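Long-range contacts in porin (Pseudomonas aeruginosa, PDB 3T24), which probably forms an outer-membrane beta-barrel channel for the uptake of small carboxylate-containing substrates: residues 18-23 and 391-396; 314-319 and 328-333; 355-360 and 371-376. All blocks are in the same frame, centred on the assembly; numbering follows the deposited sequence.

Contact 1. Residues 18-23 and 391-396. With SO4 (sulfate ion), chain F.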
loop_
_atom_site.group_PDB
_atom_site.type_symbol
_atom_site.label_atom_id
_atom_site.label_comp_id
_atom_site.label_asym_id
_atom_site.label_seq_id
_atom_site.Cartn_x
_atom_site.Cartn_y
_atom_site.Cartn_z
ATOM N N GLU A 18 -4.094 9.236 17.776
ATOM C CA GLU A 18 -4.599 7.902 17.552
ATOM C C GLU A 18 -3.945 6.923 18.526
ATOM O O GLU A 18 -2.714 6.890 18.657
ATOM C CB GLU A 18 -4.351 7.468 16.101
ATOM C CG GLU A 18 -5.147 6.241 15.709
ATOM C CD GLU A 18 -4.725 5.669 14.363
ATOM O OE1 GLU A 18 -3.910 6.320 13.671
ATOM O OE2 GLU A 18 -5.220 4.571 14.002
ATOM N N LEU A 19 -4.782 6.160 19.224
ATOM C CA LEU A 19 -4.339 4.958 19.902
ATOM C C LEU A 19 -4.454 3.730 18.962
ATOM O O LEU A 19 -5.502 3.468 18.357
ATOM C CB LEU A 19 -5.156 4.730 21.161
ATOM C CG LEU A 19 -5.128 5.851 22.198
ATOM C CD1 LEU A 19 -5.964 5.433 23.400
ATOM C CD2 LEU A 19 -3.694 6.194 22.603
ATOM N N ARG A 20 -3.381 2.964 18.863
ATOM C CA ARG A 20 -3.352 1.868 17.899
ATOM C C ARG A 20 -2.744 0.617 18.523
ATOM O O ARG A 20 -1.611 0.636 19.013
ATOM C CB ARG A 20 -2.573 2.291 16.641
ATOM C CG ARG A 20 -2.966 1.544 15.381
ATOM C CD ARG A 20 -2.653 2.341 14.099
ATOM N NE ARG A 20 -3.403 1.801 12.971
ATOM C CZ ARG A 20 -2.945 0.838 12.190
ATOM N NH1 ARG A 20 -1.743 0.348 12.410
ATOM N NH2 ARG A 20 -3.674 0.374 11.189
ATOM N N ASN A 21 -3.521 -0.458 18.536
ATOM C CA ASN A 21 -3.039 -1.729 19.055
ATOM C C ASN A 21 -2.901 -2.768 17.940
ATOM O O ASN A 21 -3.834 -3.010 17.171
ATOM C CB ASN A 21 -3.933 -2.237 20.185
ATOM C CG ASN A 21 -3.241 -3.288 21.037
ATOM O OD1 ASN A 21 -3.457 -4.485 20.864
ATOM N ND2 ASN A 21 -2.376 -2.841 21.942
ATOM N N PHE A 22 -1.722 -3.357 17.842
ATOM C CA PHE A 22 -1.413 -4.248 16.733
ATOM C C PHE A 22 -1.007 -5.583 17.297
ATOM O O PHE A 22 -0.055 -5.675 18.071
ATOM C CB PHE A 22 -0.280 -3.685 15.848
ATOM C CG PHE A 22 0.111 -4.588 14.696
ATOM C CD1 PHE A 22 -0.777 -4.857 13.673
ATOM C CD2 PHE A 22 1.383 -5.151 14.631
ATOM C CE1 PHE A 22 -0.412 -5.669 12.613
ATOM C CE2 PHE A 22 1.753 -5.977 13.576
ATOM C CZ PHE A 22 0.852 -6.240 12.577
ATOM N N TYR A 23 -1.748 -6.616 16.918
ATOM C CA TYR A 23 -1.393 -7.963 17.302
ATOM C C TYR A 23 -1.293 -8.886 16.092
ATOM O O TYR A 23 -2.146 -8.862 15.210
ATOM C CB TYR A 23 -2.431 -8.519 18.273
ATOM C CG TYR A 23 -2.162 -9.955 18.611
ATOM C CD1 TYR A 23 -1.174 -10.292 19.521
ATOM C CD2 TYR A 23 -2.864 -10.978 17.990
ATOM C CE1 TYR A 23 -0.908 -11.607 19.830
ATOM C CE2 TYR A 23 -2.602 -12.300 18.284
ATOM C CZ TYR A 23 -1.624 -12.607 19.208
ATOM O OH TYR A 23 -1.358 -13.921 19.516
ATOM N N ARG A 391 -3.861 -11.283 12.056
ATOM C CA ARG A 391 -3.631 -9.930 12.551
ATOM C C ARG A 391 -4.885 -9.388 13.211
ATOM O O ARG A 391 -5.973 -9.432 12.626
ATOM C CB ARG A 391 -3.296 -8.982 11.414
ATOM C CG ARG A 391 -2.117 -9.387 10.613
ATOM C CD ARG A 391 -1.969 -8.520 9.410
ATOM N NE ARG A 391 -0.954 -9.087 8.550
ATOM C CZ ARG A 391 0.114 -8.432 8.132
ATOM N NH1 ARG A 391 0.307 -7.170 8.495
ATOM N NH2 ARG A 391 0.981 -9.045 7.343
ATOM N N LEU A 392 -4.728 -8.852 14.412
ATOM C CA LEU A 392 -5.778 -8.032 15.013
ATOM C C LEU A 392 -5.280 -6.592 15.141
ATOM O O LEU A 392 -4.225 -6.333 15.728
ATOM C CB LEU A 392 -6.174 -8.584 16.378
ATOM C CG LEU A 392 -7.513 -8.081 16.963
ATOM C CD1 LEU A 392 -8.648 -8.761 16.174
ATOM C CD2 LEU A 392 -7.583 -8.441 18.464
ATOM N N ILE A 393 -6.019 -5.657 14.555
ATOM C CA ILE A 393 -5.684 -4.246 14.676
ATOM C C ILE A 393 -6.824 -3.505 15.406
ATOM O O ILE A 393 -7.972 -3.529 14.963
ATOM C CB ILE A 393 -5.373 -3.595 13.288
ATOM C CG1 ILE A 393 -4.298 -4.384 12.518
ATOM C CG2 ILE A 393 -4.875 -2.177 13.457
ATOM C CD1 ILE A 393 -4.833 -5.325 11.444
ATOM N N VAL A 394 -6.515 -2.893 16.548
ATOM C CA VAL A 394 -7.508 -2.111 17.292
ATOM C C VAL A 394 -7.150 -0.643 17.197
ATOM O O VAL A 394 -6.028 -0.246 17.513
ATOM C CB VAL A 394 -7.586 -2.489 18.782
ATOM C CG1 VAL A 394 -8.517 -1.523 19.512
ATOM C CG2 VAL A 394 -8.064 -3.935 18.965
ATOM N N SER A 395 -8.099 0.170 16.751
ATOM C CA SER A 395 -7.784 1.555 16.434
ATOM C C SER A 395 -8.833 2.575 16.900
ATOM O O SER A 395 -10.038 2.421 16.672
ATOM C CB SER A 395 -7.517 1.694 14.933
ATOM O OG SER A 395 -7.263 3.045 14.588
ATOM N N TYR A 396 -8.363 3.632 17.545
ATOM C CA TYR A 396 -9.264 4.689 17.988
ATOM C C TYR A 396 -8.608 6.033 17.773
ATOM O O TYR A 396 -7.528 6.286 18.315
ATOM C CB TYR A 396 -9.621 4.523 19.467
ATOM C CG TYR A 396 -10.633 5.535 19.952
ATOM C CD1 TYR A 396 -11.975 5.399 19.628
ATOM C CD2 TYR A 396 -10.255 6.624 20.728
ATOM C CE1 TYR A 396 -12.920 6.310 20.055
ATOM C CE2 TYR A 396 -11.202 7.552 21.169
ATOM C CZ TYR A 396 -12.537 7.383 20.829
ATOM O OH TYR A 396 -13.497 8.288 21.239
HETATM S S SO4 F . 2.883 -6.735 5.801
HETATM O O1 SO4 F . 2.145 -6.576 4.550
HETATM O O2 SO4 F . 2.201 -6.049 6.894
HETATM O O3 SO4 F . 2.994 -8.135 6.190
HETATM O O4 SO4 F . 4.217 -6.166 5.598
#
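S395 donates its hydroxyl OG to OE2 of E18 at 2.6 Å, across the seam where the first strand of the chain (14-30) meets the last (386-399) and so closes this antiparallel beta barrel of the OprD porin family. The carboxylate oxygen is met on its anti lone pair, the side turned from OE1. OE2 also lies in the guanidinium plane of R20, forming a salt bridge with NE at 3.5 Å, and one oxygen thus joins a serine across the seam to an arginine two residues further along its own strand. On the same face, I393 works in two directions. With CG1 anti to its carbonyl carbon (chi1 -53°) and CG2 anti to its backbone N, the methyl CG2 lies over one face of the R20 guanidinium, 3.6 Å from NH2 and offset toward its rim, while CG1 comes to the edge of the F22 ring, 3.7 Å from CD1. Beneath these side chains, L19, N21 and Y23 pair with Y396, V394 and L392 through six backbone hydrogen bonds, of which N21 N to V394 O is nearly straight (2.7 Å, 177°). The side chains of these six residues occupy the other face of the sheet. A second shell positions the charged groups: OE1 of E18 bridges to R48, and NH1 of R20 is hydrogen-bonded to the carbonyl oxygens of R131 and L132, two loop residues that F22 also touches. At the far end R391, extended from CG to NE, reaches past F22 toward a sulfate that S130, R131 and R163 bind as well; NH2 of R391 also forms a salt bridge with E389. That ion, probably from the crystallisation liquor, takes NH1 of R391 on its O2 at 2.7 Å.

Contact 2. Residues 314-319 and 328-333. With SO4 (sulfate ion), chain I.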
loop_
_atom_site.group_PDB
_atom_site.type_symbol
_atom_site.label_atom_id
_atom_site.label_comp_id
_atom_site.label_asym_id
_atom_site.label_seq_id
_atom_site.Cartn_x
_atom_site.Cartn_y
_atom_site.Cartn_z
ATOM N N ALA A 314 -10.145 -14.420 -6.862
ATOM C CA ALA A 314 -11.575 -14.242 -6.705
ATOM C C ALA A 314 -11.833 -13.637 -5.330
ATOM O O ALA A 314 -11.304 -14.105 -4.325
ATOM C CB ALA A 314 -12.316 -15.577 -6.861
ATOM N N ARG A 315 -12.654 -12.600 -5.288
ATOM C CA ARG A 315 -12.905 -11.892 -4.041
ATOM C C ARG A 315 -14.390 -11.630 -3.827
ATOM O O ARG A 315 -15.119 -11.301 -4.763
ATOM C CB ARG A 315 -12.126 -10.580 -4.010
ATOM C CG ARG A 315 -12.524 -9.637 -2.868
ATOM C CD ARG A 315 -11.627 -8.394 -2.837
ATOM N NE ARG A 315 -12.069 -7.403 -1.858
ATOM C CZ ARG A 315 -11.279 -6.479 -1.302
ATOM N NH1 ARG A 315 -9.987 -6.412 -1.617
ATOM N NH2 ARG A 315 -11.791 -5.616 -0.426
ATOM N N TYR A 316 -14.834 -11.798 -2.590
ATOM C CA TYR A 316 -16.198 -11.454 -2.230
ATOM C C TYR A 316 -16.233 -10.476 -1.063
ATOM O O TYR A 316 -15.547 -10.669 -0.058
ATOM C CB TYR A 316 -16.996 -12.707 -1.870
ATOM C CG TYR A 316 -18.361 -12.394 -1.306
ATOM C CD1 TYR A 316 -18.718 -12.807 -0.031
ATOM C CD2 TYR A 316 -19.289 -11.665 -2.045
ATOM C CE1 TYR A 316 -19.973 -12.522 0.486
ATOM C CE2 TYR A 316 -20.539 -11.370 -1.535
ATOM C CZ TYR A 316 -20.877 -11.801 -0.268
ATOM O OH TYR A 316 -22.124 -11.511 0.245
ATOM N N ASP A 317 -17.037 -9.430 -1.205
ATOM C CA ASP A 317 -17.253 -8.473 -0.128
ATOM C C ASP A 317 -18.723 -8.400 0.227
ATOM O O ASP A 317 -19.581 -8.362 -0.657
ATOM C CB ASP A 317 -16.804 -7.072 -0.550
ATOM C CG ASP A 317 -15.323 -6.985 -0.785
ATOM O OD1 ASP A 317 -14.611 -6.569 0.156
ATOM O OD2 ASP A 317 -14.876 -7.333 -1.906
ATOM N N TYR A 318 -19.017 -8.366 1.522
ATOM C CA TYR A 318 -20.347 -7.964 1.957
ATOM C C TYR A 318 -20.294 -6.920 3.056
ATOM O O TYR A 318 -19.490 -7.007 3.978
ATOM C CB TYR A 318 -21.207 -9.148 2.401
ATOM C CG TYR A 318 -22.632 -8.726 2.706
ATOM C CD1 TYR A 318 -23.440 -8.187 1.711
ATOM C CD2 TYR A 318 -23.165 -8.856 3.983
ATOM C CE1 TYR A 318 -24.735 -7.797 1.971
ATOM C CE2 TYR A 318 -24.467 -8.470 4.255
ATOM C CZ TYR A 318 -25.250 -7.938 3.244
ATOM O OH TYR A 318 -26.550 -7.544 3.500
ATOM N N ASN A 319 -21.171 -5.927 2.933
ATOM C CA ASN A 319 -21.328 -4.873 3.930
ATOM C C ASN A 319 -22.637 -5.080 4.701
ATOM O O ASN A 319 -23.725 -4.876 4.161
ATOM C CB ASN A 319 -21.280 -3.513 3.234
ATOM C CG ASN A 319 -21.656 -2.362 4.150
ATOM O OD1 ASN A 319 -22.271 -2.550 5.199
ATOM N ND2 ASN A 319 -21.302 -1.155 3.740
ATOM N N LEU A 328 -20.159 -3.124 10.226
ATOM C CA LEU A 328 -19.600 -4.469 10.166
ATOM C C LEU A 328 -19.420 -4.876 8.710
ATOM O O LEU A 328 -20.380 -4.882 7.938
ATOM C CB LEU A 328 -20.531 -5.466 10.855
ATOM C CG LEU A 328 -20.179 -6.948 10.681
ATOM C CD1 LEU A 328 -18.852 -7.286 11.361
ATOM C CD2 LEU A 328 -21.300 -7.863 11.174
ATOM N N THR A 329 -18.193 -5.218 8.339
ATOM C CA THR A 329 -17.906 -5.640 6.974
ATOM C C THR A 329 -17.198 -6.991 6.926
ATOM O O THR A 329 -16.429 -7.338 7.822
ATOM C CB THR A 329 -17.054 -4.593 6.204
ATOM O OG1 THR A 329 -15.831 -4.330 6.910
ATOM C CG2 THR A 329 -17.825 -3.305 6.025
ATOM N N PHE A 330 -17.474 -7.749 5.872
ATOM C CA PHE A 330 -16.833 -9.030 5.659
ATOM C C PHE A 330 -16.123 -8.968 4.335
ATOM O O PHE A 330 -16.549 -8.263 3.420
ATOM C CB PHE A 330 -17.862 -10.158 5.628
ATOM C CG PHE A 330 -17.273 -11.509 5.305
ATOM C CD1 PHE A 330 -16.627 -12.250 6.283
ATOM C CD2 PHE A 330 -17.378 -12.041 4.030
ATOM C CE1 PHE A 330 -16.084 -13.494 5.992
ATOM C CE2 PHE A 330 -16.844 -13.283 3.734
ATOM C CZ PHE A 330 -16.193 -14.009 4.716
ATOM N N MET A 331 -15.024 -9.697 4.233
ATOM C CA MET A 331 -14.336 -9.829 2.967
ATOM C C MET A 331 -13.622 -11.164 2.959
ATOM O O MET A 331 -13.095 -11.596 3.980
ATOM C CB MET A 331 -13.347 -8.669 2.745
ATOM C CG MET A 331 -12.646 -8.708 1.377
ATOM S SD MET A 331 -11.346 -9.970 1.207
ATOM C CE MET A 331 -10.007 -9.197 2.107
ATOM N N THR A 332 -13.634 -11.835 1.816
ATOM C CA THR A 332 -12.798 -13.010 1.635
ATOM C C THR A 332 -12.282 -13.051 0.210
ATOM O O THR A 332 -12.955 -12.611 -0.721
ATOM C CB THR A 332 -13.521 -14.330 1.991
ATOM O OG1 THR A 332 -12.566 -15.398 1.993
ATOM C CG2 THR A 332 -14.629 -14.652 0.992
ATOM N N ARG A 333 -11.071 -13.559 0.046
ATOM C CA ARG A 333 -10.491 -13.675 -1.276
ATOM C C ARG A 333 -9.576 -14.882 -1.392
ATOM O O ARG A 333 -9.014 -15.376 -0.407
ATOM C CB ARG A 333 -9.722 -12.405 -1.648
ATOM C CG ARG A 333 -8.570 -12.114 -0.724
ATOM C CD ARG A 333 -8.024 -10.717 -0.901
ATOM N NE ARG A 333 -7.123 -10.365 0.197
ATOM C CZ ARG A 333 -6.757 -9.119 0.469
ATOM N NH1 ARG A 333 -7.214 -8.126 -0.279
ATOM N NH2 ARG A 333 -5.942 -8.860 1.480
HETATM S S SO4 I . -8.149 -4.629 1.700
HETATM O O1 SO4 I . -7.134 -5.644 1.421
HETATM O O2 SO4 I . -9.161 -5.165 2.608
HETATM O O3 SO4 I . -7.505 -3.486 2.344
HETATM O O4 SO4 I . -8.793 -4.211 0.455
HETATM O O HOH W 1 -8.015 -8.015 -3.084
HETATM O O HOH W 2 -15.613 -6.034 2.744
#
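Y316 with T332 and Y318 with F330 each exchange two backbone hydrogen bonds in an antiparallel beta hairpin of the barrel wall, the segment axes approaching to 4.7 Å at 173°. Between these pairs D317 stands opposite M331, and the methionine CG comes within 3.2 Å of carboxylate atom OD1. R315, two residues before D317 on the same strand, grips that carboxylate side-on: NE meets OD2 on its syn side at 2.8 Å, and NH2 meets OD1 at 3.0 Å. This two-point grip fixes the rotation of the guanidinium and presents one face to M331, whose side chain crosses R315 at about a right angle. Bent at chi2 and chi3, the methionine passes its CG 3.5 Å from R315 NE and carries CE over the centre of the R333 guanidinium. The two arginines lie side by side and point the same way, with their flat groups turned 77° apart and their NH1 atoms only 3.5 Å from each other. Such like charges would repel, and the approach is consistent with screening by the bound sulfate, which accepts from both, and by the D317 carboxylate. R333 has a further partner beyond the hairpin, its NE forming a salt bridge with D355. On the opposite face the contact is aromatic: CD1 of Y316 approaches the edge of the F330 ring, 4.2 Å from CE2, while the Y316 hydroxyl is hydrogen-bonded to H270. Back among the charges, a single water accepts from NH1 of R315 and NH1 of R333, each at 2.9 Å.

Contact 3. Residues 355-360 and 371-376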
loop_
_atom_site.group_PDB
_atom_site.type_symbol
_atom_site.label_atom_id
_atom_site.label_comp_id
_atom_site.label_asym_id
_atom_site.label_seq_id
_atom_site.Cartn_x
_atom_site.Cartn_y
_atom_site.Cartn_z
ATOM N N ASP A 355 -7.599 -15.412 2.043
ATOM C CA ASP A 355 -7.720 -14.403 3.105
ATOM C C ASP A 355 -9.157 -14.240 3.565
ATOM O O ASP A 355 -10.096 -14.345 2.769
ATOM C CB ASP A 355 -7.224 -13.019 2.650
ATOM C CG ASP A 355 -5.771 -13.010 2.297
ATOM O OD1 ASP A 355 -5.086 -14.031 2.567
ATOM O OD2 ASP A 355 -5.312 -11.978 1.752
ATOM N N MET A 356 -9.315 -13.938 4.847
ATOM C CA MET A 356 -10.618 -13.644 5.417
ATOM C C MET A 356 -10.498 -12.411 6.355
ATOM O O MET A 356 -9.753 -12.434 7.330
ATOM C CB MET A 356 -11.135 -14.890 6.146
ATOM C CG MET A 356 -12.617 -14.883 6.483
ATOM S SD MET A 356 -12.991 -14.339 8.167
ATOM C CE MET A 356 -12.415 -15.735 9.133
ATOM N N ASP A 357 -11.203 -11.329 6.033
ATOM C CA ASP A 357 -11.201 -10.125 6.869
ATOM C C ASP A 357 -12.550 -9.845 7.484
ATOM O O ASP A 357 -13.566 -9.857 6.802
ATOM C CB ASP A 357 -10.762 -8.901 6.067
ATOM C CG ASP A 357 -9.303 -8.974 5.655
ATOM O OD1 ASP A 357 -8.701 -10.060 5.795
ATOM O OD2 ASP A 357 -8.759 -7.947 5.194
ATOM N N ILE A 358 -12.552 -9.593 8.785
ATOM C CA ILE A 358 -13.752 -9.138 9.467
ATOM C C ILE A 358 -13.449 -7.846 10.202
ATOM O O ILE A 358 -12.508 -7.777 10.982
ATOM C CB ILE A 358 -14.299 -10.196 10.440
ATOM C CG1 ILE A 358 -14.585 -11.495 9.680
ATOM C CG2 ILE A 358 -15.561 -9.694 11.100
ATOM C CD1 ILE A 358 -15.316 -12.572 10.496
ATOM N N ALA A 359 -14.240 -6.816 9.939
ATOM C CA ALA A 359 -13.990 -5.495 10.506
ATOM C C ALA A 359 -15.260 -4.858 11.066
ATOM O O ALA A 359 -16.315 -4.888 10.433
ATOM C CB ALA A 359 -13.365 -4.582 9.464
ATOM N N TYR A 360 -15.143 -4.280 12.254
ATOM C CA TYR A 360 -16.257 -3.593 12.890
ATOM C C TYR A 360 -15.852 -2.200 13.377
ATOM O O TYR A 360 -14.765 -2.001 13.941
ATOM C CB TYR A 360 -16.823 -4.419 14.049
ATOM C CG TYR A 360 -18.067 -3.812 14.662
ATOM C CD1 TYR A 360 -19.271 -3.822 13.974
ATOM C CD2 TYR A 360 -18.035 -3.220 15.920
ATOM C CE1 TYR A 360 -20.415 -3.268 14.516
ATOM C CE2 TYR A 360 -19.180 -2.658 16.477
ATOM C CZ TYR A 360 -20.369 -2.689 15.769
ATOM O OH TYR A 360 -21.514 -2.138 16.300
ATOM N N GLY A 371 -12.390 1.289 16.148
ATOM C CA GLY A 371 -12.275 0.325 15.070
ATOM C C GLY A 371 -11.528 -0.939 15.462
ATOM O O GLY A 371 -10.498 -0.887 16.133
ATOM N N VAL A 372 -12.044 -2.085 15.029
ATOM C CA VAL A 372 -11.388 -3.365 15.282
ATOM C C VAL A 372 -11.405 -4.203 14.009
ATOM O O VAL A 372 -12.446 -4.352 13.365
ATOM C CB VAL A 372 -12.080 -4.124 16.431
ATOM C CG1 VAL A 372 -13.566 -4.228 16.164
ATOM C CG2 VAL A 372 -11.473 -5.489 16.615
ATOM N N LYS A 373 -10.252 -4.733 13.629
ATOM C CA LYS A 373 -10.172 -5.481 12.375
ATOM C C LYS A 373 -9.347 -6.740 12.526
ATOM O O LYS A 373 -8.212 -6.693 13.006
ATOM C CB LYS A 373 -9.615 -4.611 11.240
ATOM C CG LYS A 373 -9.741 -5.243 9.854
ATOM C CD LYS A 373 -9.522 -4.218 8.728
ATOM C CE LYS A 373 -9.780 -4.841 7.343
ATOM N NZ LYS A 373 -9.653 -3.870 6.204
ATOM N N TRP A 374 -9.949 -7.862 12.136
ATOM C CA TRP A 374 -9.296 -9.164 12.141
ATOM C C TRP A 374 -8.963 -9.588 10.704
ATOM O O TRP A 374 -9.845 -9.640 9.838
ATOM C CB TRP A 374 -10.203 -10.212 12.802
ATOM C CG TRP A 374 -9.662 -11.623 12.720
ATOM C CD1 TRP A 374 -8.352 -11.998 12.645
ATOM C CD2 TRP A 374 -10.424 -12.834 12.693
ATOM N NE1 TRP A 374 -8.250 -13.366 12.580
ATOM C CE2 TRP A 374 -9.509 -13.903 12.608
ATOM C CE3 TRP A 374 -11.791 -13.119 12.738
ATOM C CZ2 TRP A 374 -9.918 -15.235 12.561
ATOM C CZ3 TRP A 374 -12.195 -14.439 12.697
ATOM C CH2 TRP A 374 -11.262 -15.482 12.607
ATOM N N ARG A 375 -7.690 -9.873 10.457
ATOM C CA ARG A 375 -7.223 -10.311 9.140
ATOM C C ARG A 375 -6.597 -11.698 9.237
ATOM O O ARG A 375 -5.580 -11.903 9.904
ATOM C CB ARG A 375 -6.222 -9.308 8.558
ATOM C CG ARG A 375 -6.833 -7.951 8.213
ATOM C CD ARG A 375 -5.795 -6.944 7.738
ATOM N NE ARG A 375 -6.375 -6.014 6.773
ATOM C CZ ARG A 375 -6.266 -6.154 5.453
ATOM N NH1 ARG A 375 -5.581 -7.176 4.951
ATOM N NH2 ARG A 375 -6.825 -5.271 4.632
ATOM N N ASN A 376 -7.224 -12.653 8.569
ATOM C CA ASN A 376 -6.779 -14.036 8.618
ATOM C C ASN A 376 -6.256 -14.560 7.277
ATOM O O ASN A 376 -6.907 -14.392 6.239
ATOM C CB ASN A 376 -7.922 -14.926 9.080
ATOM C CG ASN A 376 -7.621 -16.375 8.865
ATOM O OD1 ASN A 376 -8.017 -16.960 7.855
ATOM N ND2 ASN A 376 -6.871 -16.963 9.788
#
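M356 brings its methyl CE obliquely to the six-membered ring of the W374 indole, 3.7 Å from CH2, and its SD stands 5.0 Å from the centroid of that ring, an oblique Met-aromatic contact. The methionine chain gets there by bending at chi2 and chi3. I358 CD1 also comes to this ring obliquely, 4.2 Å from CE3, and farther along this face Y360 CB packs on V372 CG1. Six backbone hydrogen bonds hold the two strands of this barrel hairpin together, and past the indole the face turns polar: NE1 of W374 and ND2 of N376 both donate to OD1 of N390. The other face carries charge. There A359 CB rests on K373 CG at 3.7 Å, with the lysine chain extended toward D357, whose OD2 sits over the centre of the R375 guanidinium, 3.1 Å from CZ and 3.3 Å from NH1. Carboxylate and guanidinium planes are 67° apart, and no N-H is aimed at the oxygen. K373 NZ, 4.3 Å from the same OD2, lies beyond salt-bridge range. The pairing is therefore electrostatic without hydrogen-bond direction, and the N-H groups are not spent on D357; NH2 makes a salt bridge to a sulfate, probably from the crystallisation liquor, which is at least compatible with a lining that can receive anions in a carboxylate channel.

In the fold
The three contacts illustrate how one barrel wall is built, sampled at every second strand pairing. Contacts 2 and 3 are hairpins near the surface, joined by the pairing of strands 328-341 and 348-361, where M331 O accepts from D357 N. Contact 1 joins the N-terminal and C-terminal strands and so closes the barrel, is partly buried, and encloses both hairpins along the chain. It adjoins contact 3 through strands 371-381 and 386-399, whereas contacts 1 and 2 stay about 9 Å apart at their nearest atoms. All three carry arginines and carboxylates on one face, but the chemistry differs: a serine-carboxylate bond, a two-point grip, and a carboxylate oxygen set over a guanidinium face.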